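Local coordinates for protein 350aa long hypothetical aspartate-semialdehyde dehydrogenase (Sulfolobus tokodaii, PDB 2EP5) that probably reduces malonyl-CoA to malonate semialdehyde with NADPH, as a member of the aspartate-semialdehyde dehydrogenase family, at residues A[3-9]-A[29-35]; A[26-30]-A[277-281]; A[120-124]-A[154-158]; A[145-149]-A[336-340]; A[271-277]-A[343-347]. All coordinates share one frame; numbering follows the deposited sequence.

Contact 1 of 5, residues A[3-9]-A[29-35]; sequences DKIKVSL and YLELVKV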
# COMPACT_ATOMS: atom_id res chain seq x y z
N ASP A 3 30.75 -28.60 -20.65
CA ASP A 3 30.80 -28.00 -21.98
C ASP A 3 29.70 -26.96 -22.06
O ASP A 3 28.51 -27.28 -21.98
CB ASP A 3 30.60 -29.06 -23.06
CG ASP A 3 31.76 -30.03 -23.13
OD1 ASP A 3 32.91 -29.57 -23.31
OD2 ASP A 3 31.52 -31.25 -23.02
N LYS A 4 30.11 -25.71 -22.22
CA LYS A 4 29.17 -24.60 -22.28
C LYS A 4 28.35 -24.50 -23.57
O LYS A 4 28.84 -24.80 -24.65
CB LYS A 4 29.91 -23.28 -22.04
CG LYS A 4 30.03 -22.91 -20.56
CD LYS A 4 30.82 -23.93 -19.76
CE LYS A 4 30.75 -23.65 -18.26
NZ LYS A 4 31.25 -22.29 -17.89
N ILE A 5 27.10 -24.08 -23.42
CA ILE A 5 26.20 -23.87 -24.54
C ILE A 5 26.01 -22.36 -24.55
O ILE A 5 25.52 -21.77 -23.58
CB ILE A 5 24.82 -24.55 -24.32
CG1 ILE A 5 24.96 -26.07 -24.44
CG2 ILE A 5 23.82 -24.07 -25.34
CD1 ILE A 5 25.83 -26.70 -23.38
N LYS A 6 26.42 -21.72 -25.65
CA LYS A 6 26.31 -20.28 -25.77
C LYS A 6 24.91 -19.79 -26.10
O LYS A 6 24.30 -20.23 -27.07
CB LYS A 6 27.31 -19.79 -26.83
CG LYS A 6 28.75 -20.03 -26.42
CD LYS A 6 29.73 -19.59 -27.48
CE LYS A 6 31.15 -19.55 -26.93
NZ LYS A 6 31.53 -20.82 -26.23
N VAL A 7 24.40 -18.88 -25.29
CA VAL A 7 23.06 -18.35 -25.50
C VAL A 7 23.00 -16.82 -25.58
O VAL A 7 23.90 -16.12 -25.09
CB VAL A 7 22.09 -18.81 -24.38
CG1 VAL A 7 22.12 -20.33 -24.26
CG2 VAL A 7 22.47 -18.15 -23.05
N SER A 8 21.96 -16.31 -26.21
CA SER A 8 21.77 -14.87 -26.30
C SER A 8 20.39 -14.61 -25.70
O SER A 8 19.59 -15.53 -25.57
CB SER A 8 21.80 -14.40 -27.76
OG SER A 8 20.66 -14.82 -28.46
N LEU A 9 20.11 -13.37 -25.32
CA LEU A 9 18.83 -13.03 -24.71
C LEU A 9 18.16 -11.80 -25.31
O LEU A 9 18.72 -10.70 -25.29
CB LEU A 9 19.02 -12.82 -23.20
CG LEU A 9 17.78 -12.45 -22.37
CD1 LEU A 9 16.77 -13.59 -22.39
CD2 LEU A 9 18.20 -12.13 -20.93
N TYR A 29 26.25 -24.67 -17.31
CA TYR A 29 26.68 -24.78 -18.71
C TYR A 29 26.11 -23.77 -19.70
O TYR A 29 26.63 -23.64 -20.81
CB TYR A 29 26.43 -26.19 -19.24
CG TYR A 29 25.06 -26.75 -18.94
CD1 TYR A 29 24.79 -27.37 -17.73
CD2 TYR A 29 24.04 -26.69 -19.89
CE1 TYR A 29 23.54 -27.92 -17.46
CE2 TYR A 29 22.79 -27.23 -19.64
CZ TYR A 29 22.55 -27.85 -18.42
OH TYR A 29 21.32 -28.41 -18.18
N LEU A 30 25.05 -23.06 -19.33
CA LEU A 30 24.46 -22.06 -20.21
C LEU A 30 25.27 -20.77 -20.06
O LEU A 30 25.22 -20.13 -19.02
CB LEU A 30 22.99 -21.82 -19.83
CG LEU A 30 21.87 -22.45 -20.66
CD1 LEU A 30 22.28 -23.80 -21.21
CD2 LEU A 30 20.62 -22.57 -19.79
N GLU A 31 26.00 -20.40 -21.11
CA GLU A 31 26.83 -19.20 -21.08
C GLU A 31 26.24 -18.03 -21.86
O GLU A 31 26.28 -18.00 -23.10
CB GLU A 31 28.23 -19.51 -21.62
CG GLU A 31 29.16 -18.30 -21.74
CD GLU A 31 30.60 -18.68 -22.07
OE1 GLU A 31 30.80 -19.55 -22.94
OE2 GLU A 31 31.53 -18.10 -21.46
N LEU A 32 25.69 -17.06 -21.14
CA LEU A 32 25.09 -15.89 -21.74
C LEU A 32 26.19 -15.00 -22.31
O LEU A 32 26.99 -14.43 -21.56
CB LEU A 32 24.27 -15.12 -20.71
CG LEU A 32 23.63 -13.80 -21.15
CD1 LEU A 32 22.72 -14.04 -22.34
CD2 LEU A 32 22.87 -13.19 -19.98
N VAL A 33 26.23 -14.89 -23.63
CA VAL A 33 27.25 -14.09 -24.29
C VAL A 33 26.70 -12.88 -25.01
O VAL A 33 27.47 -12.02 -25.44
CB VAL A 33 28.05 -14.94 -25.30
CG1 VAL A 33 28.65 -16.15 -24.60
CG2 VAL A 33 27.14 -15.37 -26.45
N LYS A 34 25.38 -12.81 -25.14
CA LYS A 34 24.75 -11.68 -25.83
C LYS A 34 23.37 -11.33 -25.30
O LYS A 34 22.51 -12.19 -25.11
CB LYS A 34 24.65 -11.96 -27.34
CG LYS A 34 25.97 -11.89 -28.09
CD LYS A 34 25.83 -12.27 -29.54
CE LYS A 34 27.14 -12.07 -30.27
NZ LYS A 34 27.01 -12.38 -31.71
N VAL A 35 23.17 -10.04 -25.07
CA VAL A 35 21.90 -9.53 -24.58
C VAL A 35 21.46 -8.48 -25.58
O VAL A 35 22.28 -7.73 -26.12
CB VAL A 35 22.03 -8.89 -23.18
CG1 VAL A 35 22.32 -9.96 -22.15
CG2 VAL A 35 23.13 -7.85 -23.17
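V7 packs against L30 and L32 on the buried face of two neighbouring parallel strands, 5-9 and 30-35, whose axes run 24° apart. Its CG1 stands beside the backbone N (chi1 -54°) and meets L30 CG at 4.2 Å. Its CG2 lies over the backbone of the partner strand, 3.7 Å from L32 CA. L32 in turn reaches back, its CD1 4.0 Å from L9 CB, and I5 CB touches L30 CD1, which completes a close apolar row. Between the strands I5 N donates to Y29 O, E31 N to I5 O, V7 N to E31 O, and V33 N to V7 O. A beta bulge then shifts the register by one residue, and L9 N donates to K34 O at 2.7 Å. The face carrying K6 and E31 is looser and more open to solvent: the two chains run alongside each other in the same direction, but K6 NZ and E31 OE1 form only a long salt bridge of 3.6 Å. The strands belong to the beta-alpha-beta unit that opens the Rossmann-type domain; L9 and L30 pack under helix 15-24, L30 also meets I338 of helix 334-347, and strand 80-83 pairs with the far edge of 5-9.

Contact 2 of 5, residues A[26-30]-A[277-281]; sequences KHPYL and LPTAP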
# COMPACT_ATOMS: atom_id res chain seq x y z
N LYS A 26 25.04 -17.21 -13.32
CA LYS A 26 25.65 -18.25 -12.50
C LYS A 26 25.26 -19.67 -12.94
O LYS A 26 25.29 -20.60 -12.14
CB LYS A 26 25.23 -18.04 -11.04
CG LYS A 26 23.75 -18.32 -10.78
CD LYS A 26 23.29 -17.80 -9.41
CE LYS A 26 22.82 -16.34 -9.48
NZ LYS A 26 23.86 -15.38 -9.97
N HIS A 27 24.89 -19.83 -14.21
CA HIS A 27 24.50 -21.15 -14.71
C HIS A 27 25.69 -22.06 -15.01
O HIS A 27 26.70 -21.62 -15.54
CB HIS A 27 23.64 -21.02 -15.96
CG HIS A 27 22.93 -22.28 -16.33
ND1 HIS A 27 21.60 -22.50 -16.03
CD2 HIS A 27 23.38 -23.43 -16.90
CE1 HIS A 27 21.27 -23.73 -16.41
NE2 HIS A 27 22.33 -24.31 -16.93
N PRO A 28 25.57 -23.36 -14.67
CA PRO A 28 26.61 -24.37 -14.90
C PRO A 28 27.14 -24.46 -16.34
O PRO A 28 28.34 -24.34 -16.55
CB PRO A 28 25.92 -25.67 -14.47
CG PRO A 28 25.04 -25.22 -13.37
CD PRO A 28 24.44 -23.93 -13.91
N TYR A 29 26.25 -24.67 -17.31
CA TYR A 29 26.68 -24.78 -18.71
C TYR A 29 26.11 -23.77 -19.70
O TYR A 29 26.63 -23.64 -20.81
CB TYR A 29 26.43 -26.19 -19.24
CG TYR A 29 25.06 -26.75 -18.94
CD1 TYR A 29 24.79 -27.37 -17.73
CD2 TYR A 29 24.04 -26.69 -19.89
CE1 TYR A 29 23.54 -27.92 -17.46
CE2 TYR A 29 22.79 -27.23 -19.64
CZ TYR A 29 22.55 -27.85 -18.42
OH TYR A 29 21.32 -28.41 -18.18
N LEU A 30 25.05 -23.06 -19.33
CA LEU A 30 24.46 -22.06 -20.21
C LEU A 30 25.27 -20.77 -20.06
O LEU A 30 25.22 -20.13 -19.02
CB LEU A 30 22.99 -21.82 -19.83
CG LEU A 30 21.87 -22.45 -20.66
CD1 LEU A 30 22.28 -23.80 -21.21
CD2 LEU A 30 20.62 -22.57 -19.79
N LEU A 277 17.98 -31.48 -13.28
CA LEU A 277 18.39 -30.35 -14.08
C LEU A 277 18.59 -29.15 -13.15
O LEU A 277 17.79 -28.92 -12.24
CB LEU A 277 17.34 -30.06 -15.16
CG LEU A 277 16.99 -31.27 -16.06
CD1 LEU A 277 16.00 -30.85 -17.12
CD2 LEU A 277 18.25 -31.81 -16.72
N PRO A 278 19.66 -28.37 -13.38
CA PRO A 278 20.01 -27.19 -12.58
C PRO A 278 18.89 -26.24 -12.17
O PRO A 278 18.91 -25.71 -11.06
CB PRO A 278 21.09 -26.49 -13.42
CG PRO A 278 20.90 -27.05 -14.80
CD PRO A 278 20.56 -28.48 -14.54
N THR A 279 17.92 -26.03 -13.05
CA THR A 279 16.82 -25.12 -12.75
C THR A 279 15.53 -25.81 -12.29
O THR A 279 14.53 -25.15 -12.01
CB THR A 279 16.54 -24.23 -13.97
OG1 THR A 279 17.75 -23.57 -14.34
CG2 THR A 279 15.47 -23.18 -13.65
N ALA A 280 15.57 -27.14 -12.18
CA ALA A 280 14.40 -27.90 -11.74
C ALA A 280 14.32 -27.98 -10.21
O ALA A 280 15.27 -28.41 -9.56
CB ALA A 280 14.44 -29.30 -12.32
N PRO A 281 13.19 -27.59 -9.62
CA PRO A 281 13.06 -27.66 -8.16
C PRO A 281 12.91 -29.12 -7.73
O PRO A 281 12.48 -29.95 -8.53
CB PRO A 281 11.80 -26.85 -7.88
CG PRO A 281 10.95 -27.19 -9.07
CD PRO A 281 11.93 -27.11 -10.23
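P278 sets its ring against H27 and Y29. Its CG comes 3.8 Å from Y29 CE1 and 3.7 Å from Y29 OH, and it approaches both aromatic rings obliquely. The pyrrolidine crosses the tyrosine side chain at about a right angle. P278 CB meets P28 CG at 4.1 Å, a looser touch between two proline rings. With its first torsion near trans (chi1 -166°), H27 carries its imidazole between P278 and the face of Y29, where one ring edge lies over the centre of the tyrosine. This edge-to-face pair gives the proline a composite aromatic surface. P278 occupies the second position of a type I beta turn from L277 to A280, closed by A280 N to L277 O at 2.8 Å, which turns its ring to the other loop. The contact is small and lies at the surface, and it is made by packing alone. T279 OG1 turns instead to E342, with which it is hydrogen-bonded. The loop between helix 15-24 and strand 30-36 thus meets the loop between helix 271-274 and strand 285-287, and E342 of helix 334-347 touches both H27 and P278.

Contact 3 of 5, residues A[120-124]-A[154-158]; sequences INPEI and AIMSM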
# COMPACT_ATOMS: atom_id res chain seq x y z
N ILE A 120 5.88 -25.32 -24.00
CA ILE A 120 6.43 -26.06 -22.88
C ILE A 120 6.45 -25.51 -21.47
O ILE A 120 6.72 -24.33 -21.23
CB ILE A 120 7.89 -26.49 -23.19
CG1 ILE A 120 7.94 -27.25 -24.52
CG2 ILE A 120 8.42 -27.40 -22.07
CD1 ILE A 120 7.07 -28.49 -24.57
N ASN A 121 6.14 -26.42 -20.55
CA ASN A 121 6.19 -26.21 -19.11
C ASN A 121 6.79 -27.58 -18.78
O ASN A 121 6.06 -28.56 -18.61
CB ASN A 121 4.80 -26.05 -18.48
CG ASN A 121 4.89 -25.58 -17.03
OD1 ASN A 121 5.98 -25.51 -16.47
ND2 ASN A 121 3.74 -25.27 -16.43
N PRO A 122 8.13 -27.64 -18.70
CA PRO A 122 8.94 -28.83 -18.42
C PRO A 122 8.26 -30.04 -17.76
O PRO A 122 8.03 -31.06 -18.40
CB PRO A 122 10.09 -28.26 -17.60
CG PRO A 122 10.32 -26.95 -18.25
CD PRO A 122 8.90 -26.42 -18.42
N GLU A 123 7.95 -29.92 -16.48
CA GLU A 123 7.31 -31.00 -15.74
C GLU A 123 6.01 -31.48 -16.36
O GLU A 123 5.71 -32.67 -16.37
CB GLU A 123 7.04 -30.57 -14.29
CG GLU A 123 8.28 -30.36 -13.43
CD GLU A 123 8.87 -28.96 -13.54
OE1 GLU A 123 8.61 -28.27 -14.54
OE2 GLU A 123 9.62 -28.55 -12.63
N ILE A 124 5.23 -30.55 -16.90
CA ILE A 124 3.94 -30.88 -17.47
C ILE A 124 3.90 -31.59 -18.84
O ILE A 124 3.20 -32.59 -18.99
CB ILE A 124 3.06 -29.61 -17.54
CG1 ILE A 124 3.10 -28.88 -16.20
CG2 ILE A 124 1.63 -29.97 -17.88
CD1 ILE A 124 2.69 -29.74 -15.01
N ALA A 154 1.00 -21.12 -16.85
CA ALA A 154 2.08 -21.98 -16.38
C ALA A 154 1.84 -22.40 -14.94
O ALA A 154 1.93 -23.57 -14.60
CB ALA A 154 3.41 -21.24 -16.49
N ILE A 155 1.51 -21.42 -14.09
CA ILE A 155 1.27 -21.70 -12.69
C ILE A 155 0.04 -22.60 -12.49
O ILE A 155 0.10 -23.59 -11.77
CB ILE A 155 1.11 -20.38 -11.89
CG1 ILE A 155 2.42 -19.58 -11.97
CG2 ILE A 155 0.76 -20.67 -10.43
CD1 ILE A 155 2.35 -18.17 -11.40
N MET A 156 -1.06 -22.26 -13.15
CA MET A 156 -2.29 -23.04 -13.04
C MET A 156 -2.17 -24.48 -13.52
O MET A 156 -2.80 -25.38 -12.97
CB MET A 156 -3.41 -22.36 -13.83
CG MET A 156 -3.77 -20.96 -13.37
SD MET A 156 -4.11 -20.84 -11.61
CE MET A 156 -3.15 -19.35 -11.20
N SER A 157 -1.36 -24.71 -14.56
CA SER A 157 -1.20 -26.05 -15.11
C SER A 157 -0.56 -27.06 -14.17
O SER A 157 -0.82 -28.25 -14.27
CB SER A 157 -0.40 -25.99 -16.42
OG SER A 157 0.94 -25.58 -16.20
N MET A 158 0.28 -26.58 -13.25
CA MET A 158 0.97 -27.47 -12.32
C MET A 158 0.04 -28.40 -11.54
O MET A 158 0.21 -29.62 -11.57
CB MET A 158 1.82 -26.65 -11.34
CG MET A 158 2.88 -25.80 -12.01
SD MET A 158 4.06 -26.78 -12.93
CE MET A 158 5.25 -27.20 -11.65
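N121 reaches across from the segment leading into the short helix 122-125 to helix 151-160. Its CB points toward that helix, and CG stands anti to the backbone N (chi1 -169°), which carries the amide to the turn formed by A154 and S157. CG lies 4.0 Å from S157 OG. At the tip the two amide atoms part company: OD1 accepts a hydrogen bond from R331, which also forms a salt bridge with E123, while ND2 faces the helix. There ND2 makes a weak, strongly bent bond to A154 O (3.1 Å, 121° at the hydrogen), comes within 2.8 Å of S157 OG, and has M158 SD at 3.8 Å. S157 OG turns back on its own helix and donates to A154 O at 2.8 Å, from a position tilted 34° out of the carbonyl plane. The apolar half lies alongside: I124 CD1 touches M158 SD at 3.9 Å, and I124 CG1 is equally far from S157 OG. Stripped of its hydroxyl, as with an alanine here, S157 would probably leave A154 O short of a donor and open a gap beside the N121 amide and I124. The buried amide is thus bound firmly at its oxygen by R331 and more weakly at its nitrogen by A154 O, with S157 OG close by. This probably limits its rotation next to helix 151-160, which also carries the predicted acyl-thioester residue C151.

Contact 4 of 5, residues A[145-149]-A[336-340]; sequences LVKNP and ITILT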
# COMPACT_ATOMS: atom_id res chain seq x y z
N LEU A 145 11.61 -23.34 -33.31
CA LEU A 145 10.90 -22.44 -32.41
C LEU A 145 10.15 -23.21 -31.34
O LEU A 145 9.40 -24.16 -31.63
CB LEU A 145 9.91 -21.56 -33.19
CG LEU A 145 9.13 -20.57 -32.31
CD1 LEU A 145 10.11 -19.62 -31.64
CD2 LEU A 145 8.14 -19.79 -33.14
N VAL A 146 10.38 -22.82 -30.09
CA VAL A 146 9.73 -23.43 -28.93
C VAL A 146 9.12 -22.30 -28.11
O VAL A 146 9.69 -21.22 -28.00
CB VAL A 146 10.74 -24.22 -28.05
CG1 VAL A 146 10.03 -24.83 -26.85
CG2 VAL A 146 11.41 -25.33 -28.88
N LYS A 147 7.96 -22.55 -27.53
CA LYS A 147 7.31 -21.51 -26.75
C LYS A 147 7.01 -21.92 -25.32
O LYS A 147 6.93 -23.10 -24.99
CB LYS A 147 6.03 -21.07 -27.45
CG LYS A 147 6.26 -20.15 -28.64
CD LYS A 147 6.68 -18.76 -28.17
CE LYS A 147 7.09 -17.87 -29.32
NZ LYS A 147 7.13 -16.43 -28.93
N ASN A 148 6.87 -20.91 -24.47
CA ASN A 148 6.53 -21.11 -23.07
C ASN A 148 5.21 -20.39 -22.88
O ASN A 148 4.96 -19.36 -23.52
CB ASN A 148 7.62 -20.52 -22.17
CG ASN A 148 8.90 -21.30 -22.22
OD1 ASN A 148 9.96 -20.79 -22.60
ND2 ASN A 148 8.83 -22.58 -21.86
N PRO A 149 4.34 -20.91 -22.01
CA PRO A 149 3.04 -20.28 -21.79
C PRO A 149 2.97 -19.03 -20.93
O PRO A 149 3.95 -18.62 -20.29
CB PRO A 149 2.22 -21.42 -21.19
CG PRO A 149 3.24 -22.12 -20.34
CD PRO A 149 4.46 -22.17 -21.25
N ILE A 336 11.14 -21.10 -16.38
CA ILE A 336 10.68 -22.17 -17.26
C ILE A 336 11.34 -22.14 -18.63
O ILE A 336 11.49 -23.18 -19.26
CB ILE A 336 9.14 -22.17 -17.46
CG1 ILE A 336 8.65 -20.78 -17.81
CG2 ILE A 336 8.47 -22.71 -16.22
CD1 ILE A 336 7.23 -20.77 -18.27
N THR A 337 11.75 -20.96 -19.08
CA THR A 337 12.42 -20.85 -20.37
C THR A 337 13.79 -21.51 -20.25
O THR A 337 14.20 -22.30 -21.10
CB THR A 337 12.62 -19.38 -20.78
OG1 THR A 337 11.34 -18.77 -20.96
CG2 THR A 337 13.42 -19.28 -22.08
N ILE A 338 14.49 -21.18 -19.18
CA ILE A 338 15.82 -21.72 -18.93
C ILE A 338 15.71 -23.23 -18.68
O ILE A 338 16.54 -24.01 -19.14
CB ILE A 338 16.47 -21.00 -17.72
CG1 ILE A 338 16.79 -19.55 -18.10
CG2 ILE A 338 17.73 -21.74 -17.26
CD1 ILE A 338 17.22 -18.67 -16.93
N LEU A 339 14.66 -23.63 -17.96
CA LEU A 339 14.45 -25.04 -17.66
C LEU A 339 14.12 -25.79 -18.95
O LEU A 339 14.47 -26.96 -19.12
CB LEU A 339 13.30 -25.22 -16.66
CG LEU A 339 13.41 -26.34 -15.61
CD1 LEU A 339 12.03 -26.91 -15.35
CD2 LEU A 339 14.33 -27.44 -16.07
N THR A 340 13.43 -25.10 -19.86
CA THR A 340 13.07 -25.71 -21.13
C THR A 340 14.33 -26.00 -21.92
O THR A 340 14.44 -27.06 -22.53
CB THR A 340 12.13 -24.80 -21.95
OG1 THR A 340 10.91 -24.60 -21.22
CG2 THR A 340 11.80 -25.43 -23.30
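N148 slots its side-chain amide between T337 and T340, one turn apart on helix 334-347. Its first torsion (chi1 -70°) sets CG opposite the carbonyl carbon, directing the amide at the helix. ND2 donates to T340 OG1 at 3.0 Å in a fairly straight bond (156°), with the hydroxyl oxygen only 10° out of the amide plane. OD1 lies 2.9 Å from T337 OG1, whose hydroxyl also has A333 O and N107 OD1 as partners. The asparagine runs antiparallel past the T340 side chain and lies across that of T337. Apolar contacts flank the amide. N148 CB touches I336 CD1 at 3.9 Å, the same methyl lies 4.3 Å from P149 CD, and V146 CG1 meets T340 CG2 at 4.0 Å. In the next shell, I120 O takes the other hydrogen of ND2, so both N-H groups have acceptors. T340 OG1 lies over its own helix, close to I336 O, which also accepts T340 N. Further out, strand 144-147 is the edge of the parallel sheet, bonded to strand 103-106 through V146, and M20 of helix 15-24 and V105 back T337. The nitrogen of a buried asparagine is thus met by a hydroxyl and a carbonyl. These two bonds probably hold the amide's rotation, and the first of them ties the C-terminal helix to the end of the sheet, shortly before the predicted acyl-thioester residue C151.

Contact 5 of 5, residues A[271-277]-A[343-347]; sequences LPQQKNL and VMKEL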
# COMPACT_ATOMS: atom_id res chain seq x y z
N LEU A 271 10.50 -35.57 -15.42
CA LEU A 271 11.83 -35.70 -16.00
C LEU A 271 12.84 -34.69 -15.47
O LEU A 271 13.99 -35.04 -15.18
CB LEU A 271 11.75 -35.61 -17.53
CG LEU A 271 13.05 -35.74 -18.33
CD1 LEU A 271 12.75 -36.33 -19.70
CD2 LEU A 271 13.72 -34.38 -18.46
N PRO A 272 12.43 -33.41 -15.34
CA PRO A 272 13.35 -32.39 -14.82
C PRO A 272 13.89 -32.75 -13.43
O PRO A 272 15.04 -32.46 -13.12
CB PRO A 272 12.49 -31.13 -14.81
CG PRO A 272 11.55 -31.35 -15.96
CD PRO A 272 11.16 -32.80 -15.79
N GLN A 273 13.05 -33.37 -12.61
CA GLN A 273 13.47 -33.77 -11.26
C GLN A 273 14.34 -35.03 -11.32
O GLN A 273 15.27 -35.19 -10.54
CB GLN A 273 12.25 -34.06 -10.38
CG GLN A 273 11.51 -32.83 -9.87
CD GLN A 273 10.82 -32.05 -10.97
OE1 GLN A 273 10.16 -32.62 -11.84
NE2 GLN A 273 10.95 -30.73 -10.92
N GLN A 274 14.01 -35.92 -12.24
CA GLN A 274 14.73 -37.17 -12.39
C GLN A 274 16.15 -36.98 -12.91
O GLN A 274 17.08 -37.65 -12.45
CB GLN A 274 13.96 -38.09 -13.33
CG GLN A 274 12.63 -38.57 -12.76
CD GLN A 274 11.71 -39.13 -13.82
OE1 GLN A 274 12.15 -39.83 -14.74
NE2 GLN A 274 10.42 -38.84 -13.71
N LYS A 275 16.33 -36.06 -13.85
CA LYS A 275 17.65 -35.81 -14.41
C LYS A 275 18.36 -34.73 -13.61
O LYS A 275 19.47 -34.31 -13.96
CB LYS A 275 17.53 -35.37 -15.87
CG LYS A 275 16.75 -36.33 -16.73
CD LYS A 275 17.34 -37.72 -16.72
CE LYS A 275 16.56 -38.65 -17.64
NZ LYS A 275 17.05 -40.05 -17.59
N ASN A 276 17.73 -34.29 -12.53
CA ASN A 276 18.30 -33.26 -11.67
C ASN A 276 18.83 -32.09 -12.46
O ASN A 276 20.01 -31.74 -12.35
CB ASN A 276 19.43 -33.84 -10.83
CG ASN A 276 18.96 -34.94 -9.92
OD1 ASN A 276 18.61 -36.03 -10.38
ND2 ASN A 276 18.93 -34.67 -8.62
N LEU A 277 17.98 -31.48 -13.28
CA LEU A 277 18.39 -30.35 -14.08
C LEU A 277 18.59 -29.15 -13.15
O LEU A 277 17.79 -28.92 -12.24
CB LEU A 277 17.34 -30.06 -15.16
CG LEU A 277 16.99 -31.27 -16.06
CD1 LEU A 277 16.00 -30.85 -17.12
CD2 LEU A 277 18.25 -31.81 -16.72
N VAL A 343 16.13 -29.07 -20.50
CA VAL A 343 15.47 -30.29 -20.93
C VAL A 343 15.86 -30.66 -22.36
O VAL A 343 16.17 -31.82 -22.66
CB VAL A 343 13.93 -30.16 -20.86
CG1 VAL A 343 13.27 -31.36 -21.53
CG2 VAL A 343 13.47 -30.03 -19.41
N MET A 344 15.85 -29.67 -23.25
CA MET A 344 16.19 -29.87 -24.65
C MET A 344 17.60 -30.45 -24.79
O MET A 344 17.83 -31.34 -25.60
CB MET A 344 16.08 -28.55 -25.42
CG MET A 344 14.66 -28.05 -25.64
SD MET A 344 14.58 -26.39 -26.34
CE MET A 344 14.83 -26.72 -28.08
N LYS A 345 18.54 -29.94 -23.99
CA LYS A 345 19.90 -30.45 -24.04
C LYS A 345 19.87 -31.90 -23.56
O LYS A 345 20.47 -32.79 -24.17
CB LYS A 345 20.82 -29.61 -23.14
CG LYS A 345 22.26 -30.12 -23.04
CD LYS A 345 22.96 -30.10 -24.39
CE LYS A 345 24.38 -30.68 -24.28
NZ LYS A 345 25.11 -30.63 -25.58
N GLU A 346 19.15 -32.13 -22.47
CA GLU A 346 19.01 -33.47 -21.89
C GLU A 346 18.42 -34.48 -22.87
O GLU A 346 18.79 -35.65 -22.86
CB GLU A 346 18.12 -33.39 -20.64
CG GLU A 346 17.80 -34.72 -19.98
CD GLU A 346 19.03 -35.46 -19.52
OE1 GLU A 346 20.02 -34.78 -19.15
OE2 GLU A 346 19.02 -36.71 -19.50
N LEU A 347 17.51 -34.03 -23.73
CA LEU A 347 16.87 -34.91 -24.70
C LEU A 347 17.57 -34.99 -26.06
O LEU A 347 17.16 -35.75 -26.93
CB LEU A 347 15.41 -34.52 -24.87
CG LEU A 347 14.58 -34.62 -23.59
CD1 LEU A 347 13.11 -34.28 -23.87
CD2 LEU A 347 14.70 -36.04 -23.04
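L271, at the start of the short helix 271-274, sends CD1 to L347 CD2, 3.9 Å away, while its CD2 rests at 4.3 Å from V343 CG1. P272 follows with CG 4.2 Å from V343 CG2, the two side chains meeting at a slant. Next comes K275, whose chain bends at its second torsion (chi2 -57°) and lays its methylenes against the E346 carboxylate, crossing it at about a right angle. K275 CD is 3.4 Å from E346 OE2. The ammonium itself stays beyond salt-bridge range, NZ and E346 OE2 being 4.3 Å apart, so any attraction is probably modest. The helix then ends in a Schellman motif: N276 takes positive phi, and L277 N bonds back to P272 O at 3.1 Å. That reversal brings L277 inward, where CD1 presses on V343 CG2 at 3.5 Å. The two side chains stand roughly at right angles. E346 bends at its second torsion (chi2 60°), which lays the carboxylate over the lysine chain. Shortened to an alanine, E346 would probably no longer cover the K275 methylenes, and the ammonium would lose a nearby opposite charge. The contact is thus graded: hydrocarbon fills its inner side, from L271 and P272 to L277 about V343, while K275 and E346 lie on the more exposed side, where the lysine methylenes probably do more of the covering than the distant charges do.

Overall arrangement
Contacts 3 and 4 form the buried centre; contact 2 lies at the surface, and contacts 1 and 5 are partly buried. Helix 334-347 recurs: it supplies one segment to contacts 4 and 5, its I338 touches L30 of contact 1, and I338 and L339 pack on the loop 277-281 of contact 2. Contacts 1 and 4 reach the same parallel sheet at different strands, and contacts 2 and 5 share L277. Near the predicted active site, asparagine amides make the polar links: N121 to R331 and, weakly, A154 O; N148 to T340 and I120 O. Farther out, contact 1 relies on strand pairing, contact 2 on proline-aromatic packing, contact 5 on aliphatic side chains bordered by opposite charges.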